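Flavodoxin (PDB 5WID) binds flavin mononucleotide and probably serves as a small electron-transfer protein in the archaeon Methanosarcina acetivorans. Local coordinates at residues A20-V30 with K131-K142; M70-G81 with I100-M109. All coordinates share one frame; numbering follows the deposited sequence.

Interaction 1. Residues A20-V30 with K131-K142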
loop_
_atom_site.group_PDB
_atom_site.type_symbol
_atom_site.label_atom_id
_atom_site.label_comp_id
_atom_site.label_asym_id
_atom_site.label_seq_id
_atom_site.Cartn_x
_atom_site.Cartn_y
_atom_site.Cartn_z
ATOM N N ALA A 20 -2.343 -8.589 -5.742
ATOM C CA ALA A 20 -1.546 -8.579 -6.967
ATOM C C ALA A 20 -0.213 -7.863 -6.758
ATOM O O ALA A 20 0.810 -8.286 -7.312
ATOM C CB ALA A 20 -2.328 -7.934 -8.112
ATOM N N ILE A 21 -0.205 -6.777 -5.975
ATOM C CA ILE A 21 1.064 -6.136 -5.616
ATOM C C ILE A 21 1.964 -7.139 -4.905
ATOM O O ILE A 21 3.153 -7.263 -5.217
ATOM C CB ILE A 21 0.825 -4.892 -4.740
ATOM C CG1 ILE A 21 0.132 -3.783 -5.536
ATOM C CG2 ILE A 21 2.148 -4.371 -4.176
ATOM C CD1 ILE A 21 -0.426 -2.664 -4.617
ATOM N N GLY A 22 1.400 -7.867 -3.935
ATOM C CA GLY A 22 2.181 -8.872 -3.231
ATOM C C GLY A 22 2.718 -9.950 -4.154
ATOM O O GLY A 22 3.861 -10.392 -4.004
ATOM N N ASN A 23 1.903 -10.383 -5.123
ATOM C CA ASN A 23 2.365 -11.363 -6.101
ATOM C C ASN A 23 3.577 -10.839 -6.861
ATOM O O ASN A 23 4.524 -11.590 -7.135
ATOM C CB ASN A 23 1.217 -11.702 -7.055
ATOM C CG ASN A 23 1.613 -12.678 -8.145
ATOM O OD1 ASN A 23 1.975 -12.280 -9.251
ATOM N ND2 ASN A 23 1.514 -13.967 -7.847
ATOM N N GLY A 24 3.560 -9.554 -7.222
ATOM C CA GLY A 24 4.706 -8.981 -7.909
ATOM C C GLY A 24 5.944 -8.943 -7.029
ATOM O O GLY A 24 7.054 -9.218 -7.493
ATOM N N ILE A 25 5.774 -8.608 -5.745
ATOM C CA ILE A 25 6.913 -8.611 -4.826
ATOM C C ILE A 25 7.468 -10.025 -4.686
ATOM O O ILE A 25 8.686 -10.245 -4.763
ATOM C CB ILE A 25 6.516 -8.023 -3.458
ATOM C CG1 ILE A 25 6.126 -6.549 -3.583
ATOM C CG2 ILE A 25 7.661 -8.163 -2.435
ATOM C CD1 ILE A 25 5.421 -6.011 -2.351
ATOM N N GLU A 26 6.578 -11.009 -4.495
ATOM C CA GLU A 26 7.009 -12.413 -4.416
ATOM C C GLU A 26 7.808 -12.825 -5.643
ATOM O O GLU A 26 8.780 -13.587 -5.536
ATOM C CB GLU A 26 5.800 -13.348 -4.295
ATOM C CG GLU A 26 5.152 -13.421 -2.939
ATOM C CD GLU A 26 3.809 -14.145 -2.969
ATOM O OE1 GLU A 26 3.387 -14.607 -4.056
ATOM O OE2 GLU A 26 3.169 -14.240 -1.902
ATOM N N SER A 27 7.379 -12.376 -6.826
ATOM C CA SER A 27 7.993 -12.817 -8.072
ATOM C C SER A 27 9.465 -12.436 -8.164
ATOM O O SER A 27 10.194 -13.012 -8.981
ATOM C CB SER A 27 7.225 -12.256 -9.274
ATOM O OG SER A 27 7.551 -10.896 -9.531
ATOM N N LYS A 28 9.919 -11.485 -7.345
ATOM C CA LYS A 28 11.314 -11.071 -7.326
ATOM C C LYS A 28 12.047 -11.586 -6.093
ATOM O O LYS A 28 13.114 -11.068 -5.748
ATOM C CB LYS A 28 11.415 -9.548 -7.418
ATOM C CG LYS A 28 10.774 -8.953 -8.664
ATOM C CD LYS A 28 11.099 -9.762 -9.902
ATOM C CE LYS A 28 12.345 -9.249 -10.573
ATOM N NZ LYS A 28 12.500 -9.801 -11.947
ATOM N N ASN A 29 11.469 -12.572 -5.405
ATOM C CA ASN A 29 12.097 -13.234 -4.258
ATOM C C ASN A 29 12.381 -12.272 -3.106
ATOM O O ASN A 29 13.404 -12.365 -2.424
ATOM C CB ASN A 29 13.368 -13.966 -4.684
ATOM C CG ASN A 29 13.069 -15.327 -5.250
ATOM O OD1 ASN A 29 12.994 -15.502 -6.466
ATOM N ND2 ASN A 29 12.864 -16.300 -4.368
ATOM N N VAL A 30 11.459 -11.348 -2.868
ATOM C CA VAL A 30 11.439 -10.545 -1.655
ATOM C C VAL A 30 10.288 -11.057 -0.802
ATOM O O VAL A 30 9.191 -11.290 -1.319
ATOM C CB VAL A 30 11.292 -9.046 -1.976
ATOM C CG1 VAL A 30 10.981 -8.246 -0.730
ATOM C CG2 VAL A 30 12.566 -8.535 -2.648
ATOM N N LYS A 131 0.688 -5.842 -10.169
ATOM C CA LYS A 131 1.868 -6.705 -10.117
ATOM C C LYS A 131 3.145 -5.933 -10.440
ATOM O O LYS A 131 4.185 -6.146 -9.801
ATOM C CB LYS A 131 1.694 -7.886 -11.075
ATOM C CG LYS A 131 2.813 -8.916 -10.952
ATOM C CD LYS A 131 2.575 -10.134 -11.839
ATOM C CE LYS A 131 3.747 -11.107 -11.734
ATOM N NZ LYS A 131 3.528 -12.294 -12.605
ATOM N N ARG A 132 3.090 -5.049 -11.440
ATOM C CA ARG A 132 4.250 -4.235 -11.804
ATOM C C ARG A 132 4.668 -3.318 -10.656
ATOM O O ARG A 132 5.861 -3.157 -10.392
ATOM C CB ARG A 132 3.927 -3.432 -13.071
ATOM C CG ARG A 132 4.948 -2.384 -13.556
ATOM C CD ARG A 132 6.397 -2.718 -13.264
ATOM N NE ARG A 132 6.888 -3.797 -14.083
ATOM C CZ ARG A 132 8.151 -4.203 -14.086
ATOM N NH1 ARG A 132 9.045 -3.661 -13.272
ATOM N NH2 ARG A 132 8.504 -5.188 -14.879
ATOM N N LEU A 133 3.707 -2.701 -9.961
ATOM C CA LEU A 133 4.075 -1.914 -8.784
ATOM C C LEU A 133 4.805 -2.779 -7.760
ATOM O O LEU A 133 5.801 -2.346 -7.170
ATOM C CB LEU A 133 2.833 -1.249 -8.165
ATOM C CG LEU A 133 3.093 -0.505 -6.847
ATOM C CD1 LEU A 133 4.116 0.632 -7.019
ATOM C CD2 LEU A 133 1.778 0.044 -6.288
ATOM N N GLY A 134 4.355 -4.024 -7.572
ATOM C CA GLY A 134 5.023 -4.910 -6.630
ATOM C C GLY A 134 6.423 -5.292 -7.080
ATOM O O GLY A 134 7.358 -5.308 -6.272
ATOM N N ILE A 135 6.594 -5.584 -8.375
ATOM C CA ILE A 135 7.939 -5.829 -8.903
ATOM C C ILE A 135 8.833 -4.633 -8.619
ATOM O O ILE A 135 9.971 -4.783 -8.150
ATOM C CB ILE A 135 7.888 -6.136 -10.414
ATOM C CG1 ILE A 135 7.223 -7.495 -10.670
ATOM C CG2 ILE A 135 9.303 -6.103 -11.017
ATOM C CD1 ILE A 135 6.819 -7.715 -12.140
ATOM N N ASP A 136 8.325 -3.421 -8.889
ATOM C CA ASP A 136 9.120 -2.219 -8.655
ATOM C C ASP A 136 9.486 -2.075 -7.182
ATOM O O ASP A 136 10.609 -1.675 -6.852
ATOM C CB ASP A 136 8.373 -0.965 -9.128
ATOM C CG ASP A 136 8.212 -0.887 -10.644
ATOM O OD1 ASP A 136 8.899 -1.629 -11.388
ATOM O OD2 ASP A 136 7.384 -0.057 -11.088
ATOM N N ILE A 137 8.543 -2.366 -6.281
ATOM C CA ILE A 137 8.839 -2.301 -4.848
ATOM C C ILE A 137 9.959 -3.272 -4.495
ATOM O O ILE A 137 10.906 -2.927 -3.777
ATOM C CB ILE A 137 7.576 -2.587 -4.018
ATOM C CG1 ILE A 137 6.552 -1.455 -4.157
ATOM C CG2 ILE A 137 7.949 -2.761 -2.541
ATOM C CD1 ILE A 137 5.174 -1.834 -3.566
ATOM N N ALA A 138 9.863 -4.507 -4.987
ATOM C CA ALA A 138 10.898 -5.493 -4.698
ATOM C C ALA A 138 12.259 -5.036 -5.213
ATOM O O ALA A 138 13.275 -5.186 -4.523
ATOM C CB ALA A 138 10.514 -6.843 -5.308
ATOM N N GLU A 139 12.303 -4.461 -6.415
ATOM C CA GLU A 139 13.585 -4.022 -6.964
ATOM C C GLU A 139 14.167 -2.876 -6.152
ATOM O O GLU A 139 15.387 -2.802 -5.953
ATOM C CB GLU A 139 13.411 -3.623 -8.428
ATOM C CG GLU A 139 13.210 -4.819 -9.357
ATOM C CD GLU A 139 14.355 -5.819 -9.259
ATOM O OE1 GLU A 139 15.523 -5.387 -9.141
ATOM O OE2 GLU A 139 14.090 -7.036 -9.282
ATOM N N LYS A 140 13.307 -1.978 -5.672
ATOM C CA LYS A 140 13.761 -0.892 -4.808
ATOM C C LYS A 140 14.321 -1.432 -3.499
ATOM O O LYS A 140 15.371 -0.975 -3.027
ATOM C CB LYS A 140 12.602 0.074 -4.549
ATOM C CG LYS A 140 12.998 1.385 -3.894
ATOM C CD LYS A 140 13.784 2.270 -4.841
ATOM C CE LYS A 140 12.864 2.956 -5.839
ATOM N NZ LYS A 140 13.605 3.938 -6.683
ATOM N N VAL A 141 13.631 -2.409 -2.902
ATOM C CA VAL A 141 14.111 -3.032 -1.669
ATOM C C VAL A 141 15.488 -3.646 -1.886
ATOM O O VAL A 141 16.417 -3.435 -1.097
ATOM C CB VAL A 141 13.100 -4.084 -1.174
ATOM C CG1 VAL A 141 13.725 -4.983 -0.109
ATOM C CG2 VAL A 141 11.862 -3.402 -0.625
ATOM N N LYS A 142 15.638 -4.414 -2.965
ATOM C CA LYS A 142 16.899 -5.109 -3.202
ATOM C C LYS A 142 18.015 -4.142 -3.555
ATOM O O LYS A 142 19.185 -4.418 -3.266
ATOM C CB LYS A 142 16.718 -6.155 -4.305
ATOM C CG LYS A 142 15.752 -7.269 -3.907
ATOM C CD LYS A 142 15.895 -8.495 -4.780
ATOM C CE LYS A 142 15.370 -8.246 -6.180
ATOM N NZ LYS A 142 15.276 -9.516 -6.956
HETATM O O HOH W 1 1.648 -13.601 -11.568
#
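I21 and L133 lie side by side, their tips I21 CD1 and L133 CD2 3.9 Å apart, while I137 crosses I21 and I25 on the side where F87 and A85 of the sheet lie. Next to this apolar group the backbones nearly touch: G24 and G134 bring the helix axes to 6.3 Å at a crossing angle of -42°. A side-chain carbon on either glycine would run into the opposite helix, and three CA-H...O contacts use the closeness, among them G134 CA to I21 O at 3.3 Å. I25 CG1 fits against the same junction, 3.2 Å from G134 O. Further along, A138 CB is met by K28 CB at 3.5 Å and flanked by V30 CG2. K28, bent at chi2 and chi3 (-43° and -91°), then passes over I135 CG2 and brings CE alongside the carboxylate of E139, its NZ stopping 4.2 Å from E139 OE2, too far for an ion pair. Replacing K28 by an alanine is likely to keep the touch on A138 but lose the cover that CG gives I135 CG2, and E139 would keep only its long pairing with K142 as a neighbouring positive charge within this contact. K142 reaches back over V30, and its NZ donates a hydrogen bond to K28 O at 2.9 Å. At the other edge the extended chain of K131 crosses N23, and one water joins K131 NZ to N23 OD1. Small residues four apart on both helices (A20 and G24, G134 and A138), a right-handed crossing and CA-H...O contacts match the GASright packing motif, which here pairs the first and last helices on one face of the flavodoxin-like alpha/beta sandwich.

Interaction 2. Residues M70-G81 with I100-M109; sequences MDETLVASNPQG and IAEKMREMGM
M70 turns its CB against K103 CD and, bending at chi3 (73°), crosses I100 at about a right angle, so that M70 CE settles 3.8 Å from I100 CG2 and beside M104 CG. At D71 the contact becomes ionic: K103 NZ, swung across by the bend at chi4 (-61°), meets the syn lone pair of D71 OD1 at 2.8 Å. A water held by D71 OD2 adds a weak second link to the same ammonium group. L74 comes next, its CG 3.7 Å from M107 SD, and V75 CG2 covers the methyl end of that thioether, M107 CE, at 3.6 Å. P79 crosses M107 at about a right angle, with P79 CG 3.7 Å from M107 SD, and sets its CB against M109 CG. M107 is thus touched by L74, V75 and P79 together. Q80 carries the chain past G108, the positive-phi glycine of the Schellman motif ending helix 96-106, and G81 N donates to G108 O at 2.8 Å. That bond is nearly straight at the hydrogen (172°) although the donor sits above the carbonyl plane. The chemistry is thus mostly soft: flexible methionines fill the space between helix axes 11.3 Å apart, while one salt bridge at the solvent-facing edge and one backbone bond beyond the helices tie the two segments with directional links.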
loop_
_atom_site.group_PDB
_atom_site.type_symbol
_atom_site.label_atom_id
_atom_site.label_comp_id
_atom_site.label_asym_id
_atom_site.label_seq_id
_atom_site.Cartn_x
_atom_site.Cartn_y
_atom_site.Cartn_z
ATOM N N MET A 70 -3.009 4.959 9.943
ATOM C CA MET A 70 -1.848 5.709 9.471
ATOM C C MET A 70 -1.358 6.709 10.511
ATOM O O MET A 70 -0.147 6.827 10.749
ATOM C CB MET A 70 -2.191 6.430 8.174
ATOM C CG MET A 70 -2.467 5.447 7.035
ATOM S SD MET A 70 -2.360 6.272 5.453
ATOM C CE MET A 70 -0.571 6.507 5.294
ATOM N N ASP A 71 -2.283 7.452 11.128
ATOM C CA ASP A 71 -1.888 8.526 12.035
ATOM C C ASP A 71 -1.344 7.992 13.351
ATOM O O ASP A 71 -0.552 8.670 14.014
ATOM C CB ASP A 71 -3.079 9.440 12.320
ATOM C CG ASP A 71 -3.451 10.303 11.136
ATOM O OD1 ASP A 71 -2.651 10.422 10.187
ATOM O OD2 ASP A 71 -4.561 10.863 11.157
ATOM N N GLU A 72 -1.794 6.811 13.768
ATOM C CA GLU A 72 -1.381 6.235 15.039
ATOM C C GLU A 72 -0.369 5.114 14.839
ATOM O O GLU A 72 0.796 5.248 15.230
ATOM C CB GLU A 72 -2.617 5.746 15.805
ATOM C CG GLU A 72 -3.546 6.889 16.180
ATOM C CD GLU A 72 -4.865 6.421 16.753
ATOM O OE1 GLU A 72 -4.961 5.244 17.159
ATOM O OE2 GLU A 72 -5.808 7.240 16.789
ATOM N N THR A 73 -0.777 4.027 14.185
ATOM C CA THR A 73 0.062 2.832 14.131
ATOM C C THR A 73 1.255 3.017 13.200
ATOM O O THR A 73 2.387 2.677 13.563
ATOM C CB THR A 73 -0.768 1.624 13.700
ATOM O OG1 THR A 73 -1.886 1.490 14.583
ATOM C CG2 THR A 73 0.062 0.353 13.781
ATOM N N LEU A 74 1.025 3.503 11.977
ATOM C CA LEU A 74 2.143 3.649 11.043
ATOM C C LEU A 74 3.164 4.663 11.553
ATOM O O LEU A 74 4.378 4.432 11.468
ATOM C CB LEU A 74 1.632 4.044 9.654
ATOM C CG LEU A 74 2.697 4.116 8.553
ATOM C CD1 LEU A 74 3.407 2.756 8.385
ATOM C CD2 LEU A 74 2.086 4.568 7.216
ATOM N N VAL A 75 2.696 5.793 12.094
ATOM C CA VAL A 75 3.622 6.765 12.678
ATOM C C VAL A 75 4.429 6.124 13.801
ATOM O O VAL A 75 5.638 6.353 13.918
ATOM C CB VAL A 75 2.862 8.013 13.164
ATOM C CG1 VAL A 75 3.795 8.928 13.948
ATOM C CG2 VAL A 75 2.271 8.767 11.986
ATOM N N ALA A 76 3.783 5.296 14.628
ATOM C CA ALA A 76 4.470 4.691 15.769
ATOM C C ALA A 76 5.512 3.660 15.349
ATOM O O ALA A 76 6.375 3.304 16.161
ATOM C CB ALA A 76 3.462 4.028 16.712
ATOM N N SER A 77 5.451 3.172 14.113
ATOM C CA SER A 77 6.403 2.180 13.625
ATOM C C SER A 77 7.730 2.788 13.193
ATOM O O SER A 77 8.609 2.047 12.740
ATOM C CB SER A 77 5.783 1.389 12.467
ATOM O OG SER A 77 5.773 2.135 11.256
ATOM N N ASN A 78 7.898 4.104 13.331
ATOM C CA ASN A 78 9.136 4.795 12.977
ATOM C C ASN A 78 9.516 4.495 11.531
ATOM O O ASN A 78 10.552 3.872 11.275
ATOM C CB ASN A 78 10.283 4.399 13.913
ATOM C CG ASN A 78 10.153 5.012 15.300
ATOM O OD1 ASN A 78 9.273 5.839 15.546
ATOM N ND2 ASN A 78 11.034 4.607 16.214
ATOM N N PRO A 79 8.720 4.934 10.553
ATOM C CA PRO A 79 8.995 4.602 9.151
ATOM C C PRO A 79 9.895 5.586 8.414
ATOM O O PRO A 79 9.993 5.485 7.186
ATOM C CB PRO A 79 7.582 4.615 8.543
ATOM C CG PRO A 79 6.919 5.748 9.288
ATOM C CD PRO A 79 7.503 5.757 10.685
ATOM N N GLN A 80 10.544 6.517 9.111
ATOM C CA GLN A 80 11.397 7.490 8.442
ATOM C C GLN A 80 12.450 6.787 7.598
ATOM O O GLN A 80 13.114 5.857 8.064
ATOM C CB GLN A 80 12.072 8.397 9.478
ATOM C CG GLN A 80 11.083 9.039 10.436
ATOM C CD GLN A 80 11.039 8.365 11.809
ATOM O OE1 GLN A 80 10.921 7.135 11.925
ATOM N NE2 GLN A 80 11.131 9.177 12.859
ATOM N N GLY A 81 12.594 7.229 6.344
ATOM C CA GLY A 81 13.583 6.674 5.439
ATOM C C GLY A 81 13.177 5.396 4.730
ATOM O O GLY A 81 13.931 4.918 3.872
ATOM N N ILE A 100 -3.000 9.137 1.071
ATOM C CA ILE A 100 -2.096 8.183 1.707
ATOM C C ILE A 100 -0.651 8.541 1.393
ATOM O O ILE A 100 0.202 8.595 2.284
ATOM C CB ILE A 100 -2.431 6.749 1.250
ATOM C CG1 ILE A 100 -3.787 6.328 1.828
ATOM C CG2 ILE A 100 -1.293 5.783 1.636
ATOM C CD1 ILE A 100 -4.271 4.999 1.281
ATOM N N ALA A 101 -0.354 8.775 0.112
ATOM C CA ALA A 101 1.003 9.144 -0.283
ATOM C C ALA A 101 1.471 10.404 0.433
ATOM O O ALA A 101 2.615 10.474 0.897
ATOM C CB ALA A 101 1.070 9.345 -1.796
ATOM N N GLU A 102 0.605 11.421 0.516
ATOM C CA GLU A 102 0.987 12.660 1.186
ATOM C C GLU A 102 1.296 12.416 2.660
ATOM O O GLU A 102 2.280 12.945 3.191
ATOM C CB GLU A 102 -0.119 13.706 1.016
ATOM C CG GLU A 102 -0.078 14.394 -0.338
ATOM C CD GLU A 102 -1.374 15.108 -0.700
ATOM O OE1 GLU A 102 -2.167 15.422 0.215
ATOM O OE2 GLU A 102 -1.590 15.363 -1.907
ATOM N N LYS A 103 0.471 11.608 3.334
ATOM C CA LYS A 103 0.741 11.256 4.726
ATOM C C LYS A 103 2.082 10.557 4.870
ATOM O O LYS A 103 2.854 10.868 5.783
ATOM C CB LYS A 103 -0.356 10.342 5.258
ATOM C CG LYS A 103 -1.418 11.011 6.073
ATOM C CD LYS A 103 -2.262 9.951 6.779
ATOM C CE LYS A 103 -3.653 10.483 7.028
ATOM N NZ LYS A 103 -3.579 11.675 7.886
ATOM N N MET A 104 2.373 9.600 3.979
ATOM C CA MET A 104 3.646 8.888 4.053
ATOM C C MET A 104 4.827 9.840 3.904
ATOM O O MET A 104 5.824 9.719 4.627
ATOM C CB MET A 104 3.710 7.807 2.980
ATOM C CG MET A 104 2.735 6.679 3.216
ATOM S SD MET A 104 2.872 5.504 1.851
ATOM C CE MET A 104 2.649 3.978 2.730
ATOM N N ARG A 105 4.746 10.778 2.956
ATOM C CA ARG A 105 5.837 11.729 2.773
ATOM C C ARG A 105 6.021 12.598 4.013
ATOM O O ARG A 105 7.155 12.868 4.429
ATOM C CB ARG A 105 5.582 12.590 1.528
ATOM C CG ARG A 105 5.709 11.818 0.226
ATOM C CD ARG A 105 5.684 12.722 -1.002
ATOM N NE ARG A 105 5.529 11.937 -2.224
ATOM C CZ ARG A 105 4.377 11.806 -2.880
ATOM N NH1 ARG A 105 3.294 12.433 -2.441
ATOM N NH2 ARG A 105 4.310 11.071 -3.981
ATOM N N GLU A 106 4.916 13.025 4.629
ATOM C CA GLU A 106 4.991 13.838 5.838
ATOM C C GLU A 106 5.671 13.089 6.974
ATOM O O GLU A 106 6.280 13.710 7.853
ATOM C CB GLU A 106 3.588 14.268 6.269
ATOM C CG GLU A 106 3.082 15.531 5.600
ATOM C CD GLU A 106 1.580 15.711 5.762
ATOM O OE1 GLU A 106 1.048 16.732 5.276
ATOM O OE2 GLU A 106 0.931 14.830 6.373
ATOM N N MET A 107 5.555 11.764 6.975
ATOM C CA MET A 107 6.149 10.847 7.940
ATOM C C MET A 107 7.621 10.566 7.693
ATOM O O MET A 107 8.223 9.814 8.468
ATOM C CB MET A 107 5.415 9.512 7.880
ATOM C CG MET A 107 4.648 9.152 9.073
ATOM S SD MET A 107 3.800 7.644 8.598
ATOM C CE MET A 107 2.148 8.295 8.412
ATOM N N GLY A 108 8.201 11.083 6.615
ATOM C CA GLY A 108 9.585 10.795 6.297
ATOM C C GLY A 108 9.816 9.600 5.399
ATOM O O GLY A 108 10.976 9.212 5.202
ATOM N N MET A 109 8.764 9.003 4.846
ATOM C CA MET A 109 8.957 7.906 3.907
ATOM C C MET A 109 9.263 8.447 2.515
ATOM O O MET A 109 8.867 9.562 2.160
ATOM C CB MET A 109 7.712 7.014 3.843
ATOM C CG MET A 109 7.317 6.412 5.178
ATOM S SD MET A 109 5.921 5.281 5.055
ATOM C CE MET A 109 6.713 3.839 4.332
HETATM O O HOH W 2 -5.547 13.132 10.103
#

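In the fold
Interaction 1 and interaction 2 lie on opposite faces of the central sheet: I137 of 131-142 rests on A50 and A52, whereas L74 of 70-81 and I100 and M104 of 100-109 reach I51, V53 and S55 of the same strand. Their centres are 21 Å apart and their nearest atoms about 9 Å, without touching. In sequence, interaction 2 is nested within the loop that interaction 1 closes. Neither touches the FMN, yet both approach its site: the side chain of I21 is about 12 Å from the flavin mononucleotide and that of I100 about 10 Å. FMN-binding T14 lies about 8 Å from I21 and about 7 Å from I100, side chain to side chain.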